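Local coordinates for protein adhesin (Streptococcus sanguinis SK1 = NCTC 7863, PDB 6VT2) that binds sialoglycans through tandem Siglec-like modules and so probably helps the bacterium adhere to host surfaces, at residues Tyr327-Pro332 with Val378-Pro383; Arg58-Asn63 with Arg79-Val84; Glu225-Asp230 with Pro276-Ile281. All blocks are in the same frame, centred on the assembly; numbering follows the deposited sequence.

The three contacts follow one another along an elongated chain, and none encloses or crosses another. Contact 2 comes first. It closes a short loop of 15 residues between two strands of the first Siglec-like domain. Contact 3 is next, in the second Siglec-like domain, and its centre is about 61 Å from that of contact 2. It joins strands 222-229 and 277-283 across 45 residues that include helix 244-255. Contact 1 closes last, in the C-terminal Rib-like domain. It ties the loop after strand 314-321 to strand 378-381 across another 45 residues, including helix 346-360. Contacts 1 and 3 each include a calcium ligand. Their nearest atoms are about 17 Å apart.

Contact 1 of 3, residues Tyr327-Pro332 with Val378-Pro383; sequences YTPNNP and VTVIYP. With CA (calcium ion), chain G.
Tyr327 and Pro329 face Tyr382 and Val380 without backbone pairing, the CA atoms of Pro329 and Val380 being 7.9 Å apart. The contact belongs to the atypical Rib domain. It joins the irregular chain 327-332, in the loop after strand 314-321, to strand 378-381, the middle strand of a three-stranded antiparallel sheet. No hydrogen bond links the two segments directly. The two tyrosines carry most of the contact, largely through Tyr327 CB and the OH and CE1 of Tyr382. Their ring planes are near parallel, 20° apart, but offset so far that little of one ring lies over the other, and the centroids are 5.5 Å apart. Tyr327 CB makes the closest approach, 3.3 Å from Tyr382 OH, and it lies close to Tyr382 CE1 as well. Tyr327 CD2 meets Tyr382 CE1 and CD1. Tyr382 has CG anti to its carbonyl carbon (chi1 -64°), which sets CG beside the backbone N. The hydroxyl end of this ring also reaches the proline: Tyr382 OH is 3.7 Å from Pro329 CD. Pro329 CG meets Val380 CG2 at 4.0 Å, and these two side chains run antiparallel alongside each other. The polar ends have other partners: Tyr327 OH is hydrogen-bonded to Glu220, and Tyr382 OH to Asp393 OD2. Asp393 OD2 also binds the calcium ion, together with the carbonyl oxygens of Thr324 and Tyr327, so the metal site joins this loop to strand 392-395. Tyr382 is therefore a second-shell residue that probably helps to position a metal ligand, and Tyr327 supplies one from its main chain. Three waters share the metal with the protein. The calcium ion is 2.4 Å from Tyr327 O, and one of the bound waters is also hydrogen-bonded to Thr328 OG1 at 3.1 Å.

Contact 2 of 3, residues Arg58-Asn63 with Arg79-Val84; sequences RYSTDN and RVYGIV
Arg79 N donates to Ser60 O at 2.8 Å, the shortest direct hydrogen bond across this contact. Ser60 N returns a bond to Arg79 O, and Arg58 and Tyr81 make a second reciprocal pair. Strand 58-61 pairs antiparallel with strand 76-83 and is an outermost strand, within the chain, of one sheet of the Siglec-like domain, an Ig-like beta sandwich. Arg58, Ser60, Arg79 and Tyr81 share one sheet face. The chi1 of Tyr81 (64°) puts CG between the backbone N and the carbonyl carbon. Its ring lies between two arginines. Arg58 CB sits over one face, offset toward the rim, 3.8 Å from the ring centroid, as a CH-pi contact. Arg79 NH2 lies 3.3 Å above the opposite face, over its centre. The Arg58 chain bends at chi3 (64°), and one face of its guanidinium receives Tyr81 OH without a hydrogen bond. One water joins Tyr81 OH to Tyr59 O. Another joins Ser60 OG to Arg79 NH2. On the other face of the sheet, Tyr59 CB meets Val80 CG2. Arg79 also forms a salt bridge with Glu23 of the neighbouring strand. Glu23 and the ring face of Tyr81 would probably both stabilise the charge of Arg79.

Contact 3 of 3, residues Glu225-Asp230 with Pro276-Ile281; sequences ELHFYD and PLVTTI. With CA (calcium ion), chain J.
His227 has CG anti to its carbonyl carbon (chi1 -60°). Val278 (chi1 178°) has CG2 anti to the carbonyl carbon, beside the backbone N, and that branch meets His227 CD2, with Val278 CG2 3.7 Å from it. The two side chains run alongside each other off the same sheet face. They belong to an antiparallel strand pair in the Ig-like beta sandwich of the second Siglec-like domain. Pro276 CG touches the edge of the imidazole, near its plane, and His227 ND1 is hydrogen-bonded to Asp209. Two reciprocal backbone pairs join the strands, Leu226 with Thr279 and Phe228 with Leu277. Leu226 N to Thr279 O is the shortest, at 2.7 Å. The face bearing Leu226, Phe228, Leu277 and Thr279 is buried. There Leu226 CD1 packs on Ile281 CD1 at 3.8 Å, and both residues touch Phe316 of the opposing sheet. Phe228 CE1 approaches Thr279 OG1, whose hydrogen-bond partner is Thr262. On the face with His227, a water links Glu225 OE1 to Thr280 OG1. Just past the strand, Asp230 binds calcium with Asp201, Val203, Asn231 and Asp305. Both of its carboxylate oxygens, OD1 and OD2, lie 2.5 Å from the calcium ion.

Contact 1 of 3, residues Tyr327-Pro332 with Val378-Pro383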
loop_
_atom_site.group_PDB
_atom_site.type_symbol
_atom_site.label_atom_id
_atom_site.label_comp_id
_atom_site.label_asym_id
_atom_site.label_seq_id
_atom_site.Cartn_x
_atom_site.Cartn_y
_atom_site.Cartn_z
ATOM N N TYR A 327 5.686 -17.370 35.795
ATOM C CA TYR A 327 6.903 -17.147 36.556
ATOM C C TYR A 327 7.439 -18.455 37.091
ATOM O O TYR A 327 6.688 -19.263 37.625
ATOM C CB TYR A 327 6.615 -16.224 37.781
ATOM C CG TYR A 327 6.280 -14.842 37.304
ATOM C CD1 TYR A 327 7.207 -14.095 36.581
ATOM C CD2 TYR A 327 5.050 -14.278 37.552
ATOM C CE1 TYR A 327 6.898 -12.849 36.101
ATOM C CE2 TYR A 327 4.727 -13.060 37.055
ATOM C CZ TYR A 327 5.652 -12.326 36.348
ATOM O OH TYR A 327 5.350 -11.067 35.834
ATOM N N THR A 328 8.757 -18.615 37.026
ATOM C CA THR A 328 9.457 -19.730 37.649
ATOM C C THR A 328 10.548 -19.136 38.521
ATOM O O THR A 328 11.433 -18.444 37.982
ATOM C CB THR A 328 10.063 -20.616 36.579
ATOM O OG1 THR A 328 8.993 -21.157 35.806
ATOM C CG2 THR A 328 10.824 -21.750 37.203
ATOM N N PRO A 329 10.511 -19.381 39.836
ATOM C CA PRO A 329 11.587 -18.891 40.699
ATOM C C PRO A 329 12.937 -19.468 40.316
ATOM O O PRO A 329 13.051 -20.638 39.951
ATOM C CB PRO A 329 11.157 -19.328 42.101
ATOM C CG PRO A 329 9.706 -19.594 41.974
ATOM C CD PRO A 329 9.432 -20.037 40.601
ATOM N N ASN A 330 13.955 -18.616 40.454
ATOM C CA ASN A 330 15.353 -19.040 40.501
ATOM C C ASN A 330 15.701 -19.516 41.889
ATOM O O ASN A 330 15.208 -18.989 42.885
ATOM C CB ASN A 330 16.275 -17.903 40.130
ATOM C CG ASN A 330 16.052 -17.438 38.684
ATOM O OD1 ASN A 330 15.709 -18.228 37.810
ATOM N ND2 ASN A 330 16.194 -16.183 38.467
ATOM N N ASN A 331 16.518 -20.557 41.931
ATOM C CA ASN A 331 16.999 -21.060 43.188
ATOM C C ASN A 331 18.074 -20.156 43.736
ATOM O O ASN A 331 18.739 -19.449 42.992
ATOM C CB ASN A 331 17.543 -22.454 42.978
ATOM C CG ASN A 331 16.492 -23.391 42.500
ATOM O OD1 ASN A 331 16.680 -24.155 41.533
ATOM N ND2 ASN A 331 15.370 -23.352 43.143
ATOM N N PRO A 332 18.287 -20.178 45.039
ATOM C CA PRO A 332 19.369 -19.371 45.620
ATOM C C PRO A 332 20.745 -19.848 45.190
ATOM O O PRO A 332 20.952 -21.010 44.840
ATOM C CB PRO A 332 19.175 -19.544 47.128
ATOM C CG PRO A 332 18.425 -20.712 47.285
ATOM C CD PRO A 332 17.533 -20.920 46.055
ATOM N N VAL A 378 10.547 -22.809 50.569
ATOM C CA VAL A 378 10.115 -21.445 50.415
ATOM C C VAL A 378 8.857 -21.452 49.580
ATOM O O VAL A 378 8.836 -22.006 48.478
ATOM C CB VAL A 378 11.189 -20.568 49.777
ATOM C CG1 VAL A 378 10.615 -19.117 49.662
ATOM C CG2 VAL A 378 12.410 -20.563 50.589
ATOM N N THR A 379 7.799 -20.889 50.129
ATOM C CA THR A 379 6.586 -20.640 49.364
ATOM C C THR A 379 6.687 -19.261 48.747
ATOM O O THR A 379 6.905 -18.287 49.452
ATOM C CB THR A 379 5.360 -20.693 50.249
ATOM O OG1 THR A 379 5.362 -21.951 50.911
ATOM C CG2 THR A 379 4.089 -20.583 49.399
ATOM N N VAL A 380 6.518 -19.198 47.435
ATOM C CA VAL A 380 6.526 -17.967 46.687
ATOM C C VAL A 380 5.070 -17.661 46.378
ATOM O O VAL A 380 4.380 -18.459 45.737
ATOM C CB VAL A 380 7.331 -18.132 45.405
ATOM C CG1 VAL A 380 7.343 -16.894 44.594
ATOM C CG2 VAL A 380 8.761 -18.577 45.702
ATOM N N ILE A 381 4.600 -16.503 46.827
ATOM C CA ILE A 381 3.209 -16.116 46.646
ATOM C C ILE A 381 3.144 -14.893 45.748
ATOM O O ILE A 381 3.674 -13.823 46.078
ATOM C CB ILE A 381 2.551 -15.843 47.998
ATOM C CG1 ILE A 381 2.729 -17.064 48.951
ATOM C CG2 ILE A 381 1.148 -15.465 47.782
ATOM C CD1 ILE A 381 2.176 -16.775 50.334
ATOM N N TYR A 382 2.520 -15.070 44.604
ATOM C CA TYR A 382 2.415 -14.020 43.617
ATOM C C TYR A 382 1.244 -13.144 43.962
ATOM O O TYR A 382 0.355 -13.539 44.709
ATOM C CB TYR A 382 2.212 -14.633 42.242
ATOM C CG TYR A 382 3.387 -15.428 41.826
ATOM C CD1 TYR A 382 4.506 -14.791 41.339
ATOM C CD2 TYR A 382 3.391 -16.803 41.939
ATOM C CE1 TYR A 382 5.630 -15.492 41.011
ATOM C CE2 TYR A 382 4.513 -17.511 41.579
ATOM C CZ TYR A 382 5.609 -16.863 41.163
ATOM O OH TYR A 382 6.751 -17.554 40.838
ATOM N N PRO A 383 1.251 -11.914 43.484
ATOM C CA PRO A 383 0.295 -10.928 43.998
ATOM C C PRO A 383 -1.153 -11.141 43.552
ATOM O O PRO A 383 -2.029 -10.428 44.033
ATOM C CB PRO A 383 0.882 -9.601 43.506
ATOM C CG PRO A 383 1.831 -9.918 42.504
ATOM C CD PRO A 383 2.371 -11.287 42.799
HETATM CA CA CA G . 5.328 -21.075 38.500
HETATM O O HOH W 1 6.008 -21.803 36.213
HETATM O O HOH W 2 3.975 -23.046 38.167
HETATM O O HOH W 3 7.263 -22.404 38.458
#

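Contact 2 of 3, residues Arg58-Asn63 with Arg79-Val84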
loop_
_atom_site.group_PDB
_atom_site.type_symbol
_atom_site.label_atom_id
_atom_site.label_comp_id
_atom_site.label_asym_id
_atom_site.label_seq_id
_atom_site.Cartn_x
_atom_site.Cartn_y
_atom_site.Cartn_z
ATOM N N ARG A 58 5.026 24.695 -38.195
ATOM C CA ARG A 58 6.060 25.712 -38.057
ATOM C C ARG A 58 7.409 25.031 -38.207
ATOM O O ARG A 58 7.515 23.889 -38.084
ATOM C CB ARG A 58 5.937 26.331 -36.668
ATOM C CG ARG A 58 4.561 26.922 -36.471
ATOM C CD ARG A 58 4.403 27.528 -35.112
ATOM N NE ARG A 58 5.298 28.653 -34.937
ATOM C CZ ARG A 58 5.554 29.201 -33.761
ATOM N NH1 ARG A 58 4.943 28.758 -32.683
ATOM N NH2 ARG A 58 6.396 30.213 -33.657
ATOM N N TYR A 59 8.379 25.829 -38.556
ATOM C CA TYR A 59 9.720 25.297 -38.639
ATOM C C TYR A 59 10.755 26.354 -38.335
ATOM O O TYR A 59 10.509 27.481 -38.525
ATOM C CB TYR A 59 10.030 24.569 -39.941
ATOM C CG TYR A 59 10.013 25.440 -41.150
ATOM C CD1 TYR A 59 8.843 25.841 -41.724
ATOM C CD2 TYR A 59 11.191 25.772 -41.765
ATOM C CE1 TYR A 59 8.840 26.624 -42.859
ATOM C CE2 TYR A 59 11.205 26.540 -42.899
ATOM C CZ TYR A 59 10.029 26.954 -43.463
ATOM O OH TYR A 59 10.110 27.689 -44.595
ATOM N N SER A 60 11.908 25.881 -37.926
ATOM C CA SER A 60 12.997 26.802 -37.594
ATOM C C SER A 60 14.324 26.103 -37.805
ATOM O O SER A 60 14.428 24.969 -37.575
ATOM C CB SER A 60 12.870 27.284 -36.195
ATOM O OG SER A 60 13.040 26.239 -35.311
ATOM N N THR A 61 15.311 26.849 -38.242
ATOM C CA THR A 61 16.633 26.291 -38.365
ATOM C C THR A 61 17.648 27.252 -37.748
ATOM O O THR A 61 17.852 28.273 -38.280
ATOM C CB THR A 61 17.010 26.127 -39.812
ATOM O OG1 THR A 61 15.986 25.407 -40.469
ATOM C CG2 THR A 61 18.334 25.397 -39.947
ATOM N N ASP A 62 18.227 26.862 -36.650
ATOM C CA ASP A 62 19.300 27.663 -36.077
ATOM C C ASP A 62 20.494 27.500 -37.024
ATOM O O ASP A 62 20.596 26.572 -37.732
ATOM C CB ASP A 62 19.567 27.153 -34.669
ATOM C CG ASP A 62 18.403 27.338 -33.707
ATOM O OD1 ASP A 62 17.402 27.920 -34.078
ATOM O OD2 ASP A 62 18.493 26.806 -32.629
ATOM N N ASN A 63 21.412 28.403 -36.946
ATOM C CA ASN A 63 22.683 28.268 -37.602
ATOM C C ASN A 63 22.595 28.209 -39.116
ATOM O O ASN A 63 23.485 27.693 -39.741
ATOM C CB ASN A 63 23.409 27.028 -37.102
ATOM C CG ASN A 63 24.885 27.258 -37.038
ATOM O OD1 ASN A 63 25.310 28.378 -36.837
ATOM N ND2 ASN A 63 25.679 26.208 -37.179
ATOM N N ARG A 79 14.073 22.227 -37.114
ATOM C CA ARG A 79 12.998 21.731 -36.273
ATOM C C ARG A 79 11.670 21.975 -36.994
ATOM O O ARG A 79 11.443 23.049 -37.384
ATOM C CB ARG A 79 13.008 22.514 -34.977
ATOM C CG ARG A 79 11.980 22.019 -33.961
ATOM C CD ARG A 79 11.848 23.086 -32.894
ATOM N NE ARG A 79 10.939 22.623 -31.885
ATOM C CZ ARG A 79 10.170 23.390 -31.187
ATOM N NH1 ARG A 79 9.340 22.843 -30.326
ATOM N NH2 ARG A 79 10.233 24.678 -31.312
ATOM N N VAL A 80 10.836 20.957 -37.119
ATOM C CA VAL A 80 9.468 21.122 -37.663
ATOM C C VAL A 80 8.554 20.795 -36.485
ATOM O O VAL A 80 8.774 19.851 -35.870
ATOM C CB VAL A 80 9.231 20.214 -38.871
ATOM C CG1 VAL A 80 7.859 20.447 -39.454
ATOM C CG2 VAL A 80 10.279 20.437 -39.947
ATOM N N TYR A 81 7.631 21.674 -36.170
ATOM C CA TYR A 81 6.879 21.539 -34.907
ATOM C C TYR A 81 5.577 22.314 -35.015
ATOM O O TYR A 81 5.369 23.046 -35.873
ATOM C CB TYR A 81 7.728 22.129 -33.763
ATOM C CG TYR A 81 7.989 23.610 -33.872
ATOM C CD1 TYR A 81 8.909 24.137 -34.756
ATOM C CD2 TYR A 81 7.284 24.491 -33.099
ATOM C CE1 TYR A 81 9.086 25.499 -34.874
ATOM C CE2 TYR A 81 7.429 25.847 -33.210
ATOM C CZ TYR A 81 8.367 26.364 -34.065
ATOM O OH TYR A 81 8.495 27.709 -34.124
ATOM N N GLY A 82 4.765 22.114 -34.006
ATOM C CA GLY A 82 3.540 22.867 -33.883
ATOM C C GLY A 82 2.627 22.206 -32.887
ATOM O O GLY A 82 3.007 21.323 -32.223
ATOM N N ILE A 83 1.446 22.761 -32.784
ATOM C CA ILE A 83 0.366 22.228 -31.949
ATOM C C ILE A 83 -0.799 21.931 -32.887
ATOM O O ILE A 83 -1.292 22.845 -33.564
ATOM C CB ILE A 83 -0.030 23.231 -30.860
ATOM C CG1 ILE A 83 1.158 23.463 -29.949
ATOM C CG2 ILE A 83 -1.252 22.700 -30.149
ATOM C CD1 ILE A 83 0.926 24.684 -29.064
ATOM N N VAL A 84 -1.225 20.667 -32.937
ATOM C CA VAL A 84 -2.407 20.336 -33.746
ATOM C C VAL A 84 -3.627 20.895 -33.058
ATOM O O VAL A 84 -3.809 20.607 -31.884
ATOM C CB VAL A 84 -2.564 18.837 -33.921
ATOM C CG1 VAL A 84 -3.771 18.498 -34.785
ATOM C CG2 VAL A 84 -1.218 18.275 -34.519
HETATM O O HOH W 4 9.241 28.925 -36.375
HETATM O O HOH W 5 12.012 26.747 -32.746
#

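Contact 3 of 3, residues Glu225-Asp230 with Pro276-Ile281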
loop_
_atom_site.group_PDB
_atom_site.type_symbol
_atom_site.label_atom_id
_atom_site.label_comp_id
_atom_site.label_asym_id
_atom_site.label_seq_id
_atom_site.Cartn_x
_atom_site.Cartn_y
_atom_site.Cartn_z
ATOM N N GLU A 225 -4.739 -8.682 20.336
ATOM C CA GLU A 225 -4.868 -8.048 19.014
ATOM C C GLU A 225 -5.713 -8.994 18.171
ATOM O O GLU A 225 -5.353 -10.113 18.054
ATOM C CB GLU A 225 -3.541 -7.825 18.323
ATOM C CG GLU A 225 -2.775 -6.722 18.992
ATOM C CD GLU A 225 -1.509 -6.409 18.261
ATOM O OE1 GLU A 225 -1.155 -5.244 18.164
ATOM O OE2 GLU A 225 -0.902 -7.344 17.793
ATOM N N LEU A 226 -6.782 -8.488 17.603
ATOM C CA LEU A 226 -7.727 -9.287 16.827
ATOM C C LEU A 226 -7.617 -8.792 15.390
ATOM O O LEU A 226 -7.626 -7.625 15.225
ATOM C CB LEU A 226 -9.133 -9.041 17.334
ATOM C CG LEU A 226 -9.527 -9.895 18.518
ATOM C CD1 LEU A 226 -8.715 -9.516 19.741
ATOM C CD2 LEU A 226 -10.993 -9.724 18.785
ATOM N N HIS A 227 -7.674 -9.705 14.426
ATOM C CA HIS A 227 -7.376 -9.144 13.046
ATOM C C HIS A 227 -8.562 -9.565 12.170
ATOM O O HIS A 227 -9.029 -10.630 12.336
ATOM C CB HIS A 227 -6.060 -9.739 12.528
ATOM C CG HIS A 227 -4.844 -9.472 13.350
ATOM N ND1 HIS A 227 -4.624 -10.050 14.551
ATOM C CD2 HIS A 227 -3.752 -8.761 13.131
ATOM C CE1 HIS A 227 -3.483 -9.670 15.042
ATOM N NE2 HIS A 227 -2.940 -8.871 14.195
ATOM N N PHE A 228 -8.959 -8.700 11.258
ATOM C CA PHE A 228 -10.081 -8.896 10.344
ATOM C C PHE A 228 -9.649 -8.482 8.950
ATOM O O PHE A 228 -8.871 -7.553 8.794
ATOM C CB PHE A 228 -11.264 -8.062 10.734
ATOM C CG PHE A 228 -11.721 -8.236 12.168
ATOM C CD1 PHE A 228 -11.121 -7.541 13.195
ATOM C CD2 PHE A 228 -12.767 -9.076 12.466
ATOM C CE1 PHE A 228 -11.577 -7.668 14.509
ATOM C CE2 PHE A 228 -13.171 -9.247 13.754
ATOM C CZ PHE A 228 -12.600 -8.568 14.776
ATOM N N TYR A 229 -10.193 -9.135 7.927
ATOM C CA TYR A 229 -10.009 -8.632 6.575
ATOM C C TYR A 229 -11.265 -8.920 5.777
ATOM O O TYR A 229 -12.168 -9.626 6.202
ATOM C CB TYR A 229 -8.799 -9.255 5.891
ATOM C CG TYR A 229 -8.930 -10.694 5.550
ATOM C CD1 TYR A 229 -9.442 -11.083 4.323
ATOM C CD2 TYR A 229 -8.496 -11.683 6.436
ATOM C CE1 TYR A 229 -9.500 -12.427 4.003
ATOM C CE2 TYR A 229 -8.570 -13.004 6.124
ATOM C CZ TYR A 229 -9.072 -13.373 4.917
ATOM O OH TYR A 229 -9.163 -14.720 4.642
ATOM N N ASP A 230 -11.362 -8.268 4.662
ATOM C CA ASP A 230 -12.493 -8.531 3.759
ATOM C C ASP A 230 -11.917 -8.667 2.359
ATOM O O ASP A 230 -10.950 -8.002 2.078
ATOM C CB ASP A 230 -13.528 -7.418 3.851
ATOM C CG ASP A 230 -14.802 -7.721 3.113
ATOM O OD1 ASP A 230 -15.388 -8.666 3.419
ATOM O OD2 ASP A 230 -15.049 -6.986 2.188
ATOM N N PRO A 276 -4.363 -6.478 7.730
ATOM C CA PRO A 276 -5.714 -6.572 8.263
ATOM C C PRO A 276 -6.064 -5.420 9.186
ATOM O O PRO A 276 -5.211 -4.697 9.724
ATOM C CB PRO A 276 -5.696 -7.873 9.045
ATOM C CG PRO A 276 -4.232 -7.997 9.493
ATOM C CD PRO A 276 -3.459 -7.471 8.326
ATOM N N LEU A 277 -7.364 -5.274 9.376
ATOM C CA LEU A 277 -7.858 -4.390 10.404
ATOM C C LEU A 277 -7.580 -5.005 11.770
ATOM O O LEU A 277 -7.862 -6.185 12.001
ATOM C CB LEU A 277 -9.334 -4.214 10.224
ATOM C CG LEU A 277 -10.048 -3.253 11.156
ATOM C CD1 LEU A 277 -9.559 -1.858 10.932
ATOM C CD2 LEU A 277 -11.533 -3.351 10.983
ATOM N N VAL A 278 -7.146 -4.188 12.707
ATOM C CA VAL A 278 -6.698 -4.707 13.999
ATOM C C VAL A 278 -7.527 -4.022 15.059
ATOM O O VAL A 278 -7.544 -2.790 15.136
ATOM C CB VAL A 278 -5.210 -4.444 14.248
ATOM C CG1 VAL A 278 -4.766 -4.960 15.639
ATOM C CG2 VAL A 278 -4.335 -5.116 13.189
ATOM N N THR A 279 -8.179 -4.818 15.898
ATOM C CA THR A 279 -8.864 -4.360 17.103
ATOM C C THR A 279 -7.959 -4.787 18.267
ATOM O O THR A 279 -7.555 -5.954 18.339
ATOM C CB THR A 279 -10.242 -4.980 17.283
ATOM O OG1 THR A 279 -11.126 -4.617 16.188
ATOM C CG2 THR A 279 -10.845 -4.514 18.592
ATOM N N THR A 280 -7.598 -3.852 19.129
ATOM C CA THR A 280 -6.799 -4.156 20.317
ATOM C C THR A 280 -7.689 -4.057 21.528
ATOM O O THR A 280 -8.425 -3.083 21.691
ATOM C CB THR A 280 -5.646 -3.205 20.447
ATOM O OG1 THR A 280 -4.779 -3.387 19.314
ATOM C CG2 THR A 280 -4.808 -3.515 21.669
ATOM N N ILE A 281 -7.692 -5.115 22.298
ATOM C CA ILE A 281 -8.386 -5.212 23.560
ATOM C C ILE A 281 -7.326 -5.114 24.630
ATOM O O ILE A 281 -6.405 -5.919 24.646
ATOM C CB ILE A 281 -9.155 -6.528 23.666
ATOM C CG1 ILE A 281 -10.165 -6.699 22.515
ATOM C CG2 ILE A 281 -9.852 -6.585 24.985
ATOM C CD1 ILE A 281 -10.899 -7.995 22.514
HETATM CA CA CA J . -16.778 -8.523 1.331
HETATM O O HOH W 6 -2.152 -3.099 19.271
#